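Local coordinates for structural polyprotein, VP2 (Israeli acute paralysis virus, PDB 5CDD) that probably serves as a structural component of the viral capsid, as one of the shell-forming proteins cut from the structural polyprotein, at residues 32-45 and 104-116. Sequence-based numbering, arbitrary orientation.
Sequences LSRYVLDQQNSQKY and TARSVLQTSRAGV
Ser42 and Gln43 meet Leu109 and Gln110 where two loops of the picornavirus-like capsid domain, a beta-sandwich of the jelly-roll type, pack together beyond the strand ends. Residues 32-45 lead into strand 47-51; residues 104-116 follow strand 90-97 and carry helix 113-116. Leu109 O accepts Gln43 N at 2.9 Å, a backbone bond from loop to loop. Gln110, bent at chi2 (-62°), turns its amide back so that NE2 donates to Ser42 OG at 2.8 Å, the hydroxyl lying close to the amide plane. Ser42 OG donates to Gln39 O, engaged both ways and relaying Gln110 to the turn 38-42. The buried Gln43 amide ties its own loop together: OE1 accepts Ser33 N (2.8 Å), 50° above the carbonyl plane, and NE2 bonds weakly to Ser33 O. NE2 lies 3.1 Å from Thr111 O, at an angle too poor for a bond; separately, Thr111 OG1 is hydrogen-bonded to Pro196 O of a neighbouring capsid chain. Leu32 CD2 meets Val116 CG1 tip to tip, while Leu109 CD2 touches Tyr45 CD1 at 4.0 Å, with Phe160 of strand 155-161 touching Leu32, Tyr45 and Leu109. Arg34 CB lies over one guanidinium face of Arg113, toward its rim, and Arg34 CG approaches Arg113 NH2 at 3.7 Å. Of these like charges, Arg34 NH1 makes a long, weak ion pair with Asp86 and Arg113 NH2 bonds weakly to Lys66 O, both of another capsid chain. Ser112 N-caps the helix, its OG held between backbone N and carbonyl carbon (chi1 61°) and accepting Gly115 N at 3.1 Å.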
loop_
_atom_site.group_PDB
_atom_site.type_symbol
_atom_site.label_atom_id
_atom_site.label_comp_id
_atom_site.label_asym_id
_atom_site.label_seq_id
_atom_site.Cartn_x
_atom_site.Cartn_y
_atom_site.Cartn_z
ATOM N N LEU C 32 -18.675 -58.378 -30.334
ATOM C CA LEU C 32 -18.405 -57.015 -30.757
ATOM C C LEU C 32 -17.482 -56.969 -31.966
ATOM O O LEU C 32 -16.455 -57.649 -32.001
ATOM C CB LEU C 32 -17.778 -56.225 -29.607
ATOM C CG LEU C 32 -18.677 -55.970 -28.399
ATOM C CD1 LEU C 32 -17.870 -55.338 -27.286
ATOM C CD2 LEU C 32 -19.831 -55.071 -28.804
ATOM N N SER C 33 -17.860 -56.165 -32.956
ATOM C CA SER C 33 -17.065 -56.012 -34.168
ATOM C C SER C 33 -15.914 -55.054 -33.895
ATOM O O SER C 33 -16.096 -54.015 -33.257
ATOM C CB SER C 33 -17.924 -55.460 -35.305
ATOM O OG SER C 33 -19.014 -56.318 -35.586
ATOM N N ARG C 34 -14.731 -55.402 -34.387
ATOM C CA ARG C 34 -13.551 -54.578 -34.184
ATOM C C ARG C 34 -13.757 -53.157 -34.715
ATOM O O ARG C 34 -13.240 -52.196 -34.145
ATOM C CB ARG C 34 -12.344 -55.229 -34.865
ATOM C CG ARG C 34 -11.008 -54.626 -34.478
ATOM C CD ARG C 34 -9.850 -55.374 -35.121
ATOM N NE ARG C 34 -8.559 -54.809 -34.735
ATOM C CZ ARG C 34 -7.384 -55.260 -35.167
ATOM N NH1 ARG C 34 -7.332 -56.289 -36.004
ATOM N NH2 ARG C 34 -6.259 -54.682 -34.761
ATOM N N TYR C 35 -14.524 -53.030 -35.796
ATOM C CA TYR C 35 -14.792 -51.730 -36.410
ATOM C C TYR C 35 -16.260 -51.573 -36.803
ATOM O O TYR C 35 -17.048 -52.512 -36.701
ATOM C CB TYR C 35 -13.938 -51.556 -37.671
ATOM C CG TYR C 35 -12.444 -51.530 -37.436
ATOM C CD1 TYR C 35 -11.803 -50.365 -37.016
ATOM C CD2 TYR C 35 -11.669 -52.671 -37.639
ATOM C CE1 TYR C 35 -10.424 -50.338 -36.805
ATOM C CE2 TYR C 35 -10.290 -52.655 -37.429
ATOM C CZ TYR C 35 -9.676 -51.486 -37.012
ATOM O OH TYR C 35 -8.316 -51.468 -36.804
ATOM N N VAL C 36 -16.611 -50.370 -37.253
ATOM C CA VAL C 36 -17.961 -50.048 -37.713
ATOM C C VAL C 36 -17.802 -49.004 -38.815
ATOM O O VAL C 36 -17.825 -47.803 -38.554
ATOM C CB VAL C 36 -18.843 -49.464 -36.585
ATOM C CG1 VAL C 36 -20.205 -49.070 -37.141
ATOM C CG2 VAL C 36 -19.018 -50.484 -35.477
ATOM N N LEU C 37 -17.632 -49.478 -40.046
ATOM C CA LEU C 37 -17.434 -48.604 -41.196
ATOM C C LEU C 37 -18.695 -47.920 -41.714
ATOM O O LEU C 37 -18.615 -46.879 -42.363
ATOM C CB LEU C 37 -16.763 -49.389 -42.325
ATOM C CG LEU C 37 -15.254 -49.634 -42.195
ATOM C CD1 LEU C 37 -14.908 -50.175 -40.820
ATOM C CD2 LEU C 37 -14.815 -50.603 -43.276
ATOM N N ASP C 38 -19.855 -48.500 -41.436
ATOM C CA ASP C 38 -21.113 -47.908 -41.877
ATOM C C ASP C 38 -22.239 -48.275 -40.922
ATOM O O ASP C 38 -22.108 -49.205 -40.128
ATOM C CB ASP C 38 -21.444 -48.355 -43.305
ATOM C CG ASP C 38 -21.488 -49.860 -43.451
ATOM O OD1 ASP C 38 -22.425 -50.484 -42.908
ATOM O OD2 ASP C 38 -20.580 -50.418 -44.106
ATOM N N GLN C 39 -23.343 -47.540 -41.001
ATOM C CA GLN C 39 -24.478 -47.776 -40.118
ATOM C C GLN C 39 -25.210 -49.082 -40.405
ATOM O O GLN C 39 -25.954 -49.580 -39.559
ATOM C CB GLN C 39 -25.453 -46.602 -40.204
ATOM C CG GLN C 39 -24.777 -45.248 -40.082
ATOM C CD GLN C 39 -25.765 -44.105 -40.041
ATOM O OE1 GLN C 39 -25.414 -42.958 -40.316
ATOM N NE2 GLN C 39 -27.009 -44.409 -39.684
ATOM N N GLN C 40 -25.005 -49.635 -41.594
ATOM C CA GLN C 40 -25.649 -50.893 -41.952
ATOM C C GLN C 40 -24.981 -52.024 -41.181
ATOM O O GLN C 40 -25.520 -53.124 -41.079
ATOM C CB GLN C 40 -25.530 -51.145 -43.453
ATOM C CG GLN C 40 -26.174 -50.071 -44.308
ATOM C CD GLN C 40 -26.024 -50.343 -45.791
ATOM O OE1 GLN C 40 -24.910 -50.493 -46.299
ATOM N NE2 GLN C 40 -27.149 -50.406 -46.496
ATOM N N ASN C 41 -23.803 -51.739 -40.637
ATOM C CA ASN C 41 -23.056 -52.723 -39.868
ATOM C C ASN C 41 -22.874 -52.274 -38.427
ATOM O O ASN C 41 -21.767 -52.298 -37.891
ATOM C CB ASN C 41 -21.691 -52.966 -40.510
ATOM C CG ASN C 41 -21.797 -53.710 -41.821
ATOM O OD1 ASN C 41 -22.198 -54.872 -41.854
ATOM N ND2 ASN C 41 -21.443 -53.042 -42.913
ATOM N N SER C 42 -23.974 -51.865 -37.805
ATOM C CA SER C 42 -23.948 -51.417 -36.422
ATOM C C SER C 42 -23.490 -52.558 -35.527
ATOM O O SER C 42 -23.315 -53.688 -35.981
ATOM C CB SER C 42 -25.339 -50.960 -35.987
ATOM O OG SER C 42 -25.828 -49.946 -36.844
ATOM N N GLN C 43 -23.304 -52.251 -34.251
ATOM C CA GLN C 43 -22.870 -53.237 -33.275
ATOM C C GLN C 43 -24.077 -54.089 -32.876
ATOM O O GLN C 43 -25.156 -53.559 -32.609
ATOM C CB GLN C 43 -22.303 -52.515 -32.053
ATOM C CG GLN C 43 -21.167 -53.232 -31.347
ATOM C CD GLN C 43 -19.937 -53.391 -32.222
ATOM O OE1 GLN C 43 -19.901 -54.242 -33.108
ATOM N NE2 GLN C 43 -18.925 -52.568 -31.982
ATOM N N LYS C 44 -23.896 -55.406 -32.847
ATOM C CA LYS C 44 -24.976 -56.318 -32.479
ATOM C C LYS C 44 -24.940 -56.626 -30.985
ATOM O O LYS C 44 -23.870 -56.835 -30.410
ATOM C CB LYS C 44 -24.864 -57.629 -33.270
ATOM C CG LYS C 44 -25.053 -57.488 -34.777
ATOM C CD LYS C 44 -26.481 -57.090 -35.131
ATOM C CE LYS C 44 -26.648 -56.891 -36.633
ATOM N NZ LYS C 44 -25.798 -55.780 -37.154
ATOM N N TYR C 45 -26.114 -56.653 -30.364
ATOM C CA TYR C 45 -26.223 -56.939 -28.939
ATOM C C TYR C 45 -27.130 -58.135 -28.669
ATOM O O TYR C 45 -28.003 -58.465 -29.473
ATOM C CB TYR C 45 -26.770 -55.721 -28.194
ATOM C CG TYR C 45 -28.025 -55.152 -28.811
ATOM C CD1 TYR C 45 -27.954 -54.227 -29.852
ATOM C CD2 TYR C 45 -29.284 -55.553 -28.372
ATOM C CE1 TYR C 45 -29.105 -53.715 -30.439
ATOM C CE2 TYR C 45 -30.443 -55.049 -28.954
ATOM C CZ TYR C 45 -30.345 -54.130 -29.987
ATOM O OH TYR C 45 -31.486 -53.626 -30.565
ATOM N N THR C 104 -26.258 -39.815 -34.381
ATOM C CA THR C 104 -25.938 -41.220 -34.624
ATOM C C THR C 104 -24.493 -41.618 -34.341
ATOM O O THR C 104 -24.242 -42.638 -33.702
ATOM C CB THR C 104 -26.260 -41.614 -36.078
ATOM O OG1 THR C 104 -27.646 -41.369 -36.342
ATOM C CG2 THR C 104 -25.960 -43.087 -36.310
ATOM N N ALA C 105 -23.547 -40.818 -34.820
ATOM C CA ALA C 105 -22.130 -41.107 -34.628
ATOM C C ALA C 105 -21.738 -41.207 -33.156
ATOM O O ALA C 105 -20.733 -41.833 -32.815
ATOM C CB ALA C 105 -21.289 -40.042 -35.318
ATOM N N ARG C 106 -22.544 -40.597 -32.291
ATOM C CA ARG C 106 -22.283 -40.590 -30.854
ATOM C C ARG C 106 -22.950 -41.738 -30.101
ATOM O O ARG C 106 -22.938 -41.770 -28.868
ATOM C CB ARG C 106 -22.733 -39.252 -30.263
ATOM C CG ARG C 106 -22.008 -38.051 -30.851
ATOM C CD ARG C 106 -22.663 -36.742 -30.443
ATOM N NE ARG C 106 -21.983 -35.583 -31.018
ATOM C CZ ARG C 106 -20.814 -35.108 -30.596
ATOM N NH1 ARG C 106 -20.183 -35.688 -29.584
ATOM N NH2 ARG C 106 -20.274 -34.055 -31.190
ATOM N N SER C 107 -23.530 -42.680 -30.842
ATOM C CA SER C 107 -24.193 -43.834 -30.243
ATOM C C SER C 107 -23.186 -44.943 -29.960
ATOM O O SER C 107 -22.176 -45.068 -30.651
ATOM C CB SER C 107 -25.284 -44.365 -31.174
ATOM O OG SER C 107 -25.882 -45.531 -30.634
ATOM N N VAL C 108 -23.466 -45.747 -28.940
ATOM C CA VAL C 108 -22.577 -46.839 -28.563
ATOM C C VAL C 108 -22.544 -47.930 -29.631
ATOM O O VAL C 108 -21.563 -48.664 -29.752
ATOM C CB VAL C 108 -23.008 -47.467 -27.213
ATOM C CG1 VAL C 108 -24.417 -48.022 -27.319
ATOM C CG2 VAL C 108 -22.034 -48.559 -26.808
ATOM N N LEU C 109 -23.617 -48.025 -30.410
ATOM C CA LEU C 109 -23.717 -49.032 -31.463
ATOM C C LEU C 109 -23.014 -48.603 -32.751
ATOM O O LEU C 109 -22.864 -49.398 -33.678
ATOM C CB LEU C 109 -25.191 -49.328 -31.758
ATOM C CG LEU C 109 -26.035 -49.795 -30.569
ATOM C CD1 LEU C 109 -27.488 -49.916 -30.987
ATOM C CD2 LEU C 109 -25.511 -51.127 -30.057
ATOM N N GLN C 110 -22.577 -47.349 -32.799
ATOM C CA GLN C 110 -21.907 -46.819 -33.980
ATOM C C GLN C 110 -20.414 -46.610 -33.772
ATOM O O GLN C 110 -19.802 -45.788 -34.455
ATOM C CB GLN C 110 -22.542 -45.488 -34.385
ATOM C CG GLN C 110 -24.018 -45.575 -34.713
ATOM C CD GLN C 110 -24.293 -46.472 -35.898
ATOM O OE1 GLN C 110 -23.776 -46.246 -36.993
ATOM N NE2 GLN C 110 -25.109 -47.495 -35.687
ATOM N N THR C 111 -19.825 -47.346 -32.837
ATOM C CA THR C 111 -18.399 -47.204 -32.566
ATOM C C THR C 111 -17.666 -48.543 -32.532
ATOM O O THR C 111 -18.287 -49.607 -32.542
ATOM C CB THR C 111 -18.160 -46.455 -31.229
ATOM O OG1 THR C 111 -16.753 -46.269 -31.027
ATOM C CG2 THR C 111 -18.739 -47.242 -30.063
ATOM N N SER C 112 -16.338 -48.476 -32.496
ATOM C CA SER C 112 -15.497 -49.665 -32.471
ATOM C C SER C 112 -15.710 -50.495 -31.214
ATOM O O SER C 112 -16.409 -50.081 -30.290
ATOM C CB SER C 112 -14.026 -49.264 -32.555
ATOM O OG SER C 112 -13.660 -48.457 -31.448
ATOM N N ARG C 113 -15.102 -51.676 -31.191
ATOM C CA ARG C 113 -15.204 -52.562 -30.042
ATOM C C ARG C 113 -14.486 -51.890 -28.882
ATOM O O ARG C 113 -14.874 -52.037 -27.724
ATOM C CB ARG C 113 -14.546 -53.906 -30.354
ATOM C CG ARG C 113 -14.504 -54.878 -29.186
ATOM C CD ARG C 113 -13.858 -56.179 -29.613
ATOM N NE ARG C 113 -12.519 -55.955 -30.147
ATOM C CZ ARG C 113 -11.833 -56.854 -30.845
ATOM N NH1 ARG C 113 -12.361 -58.044 -31.095
ATOM N NH2 ARG C 113 -10.617 -56.563 -31.291
ATOM N N ALA C 114 -13.433 -51.146 -29.210
ATOM C CA ALA C 114 -12.655 -50.432 -28.208
ATOM C C ALA C 114 -13.520 -49.325 -27.617
ATOM O O ALA C 114 -13.445 -49.031 -26.424
ATOM C CB ALA C 114 -11.407 -49.843 -28.844
ATOM N N GLY C 115 -14.344 -48.713 -28.462
ATOM C CA GLY C 115 -15.217 -47.651 -28.002
ATOM C C GLY C 115 -16.328 -48.181 -27.117
ATOM O O GLY C 115 -16.534 -47.695 -26.006
ATOM N N VAL C 116 -17.046 -49.183 -27.614
ATOM C CA VAL C 116 -18.147 -49.792 -26.872
ATOM C C VAL C 116 -17.687 -50.250 -25.494
ATOM O O VAL C 116 -18.377 -50.048 -24.495
ATOM C CB VAL C 116 -18.712 -51.014 -27.623
ATOM C CG1 VAL C 116 -19.803 -51.673 -26.801
ATOM C CG2 VAL C 116 -19.250 -50.586 -28.976
#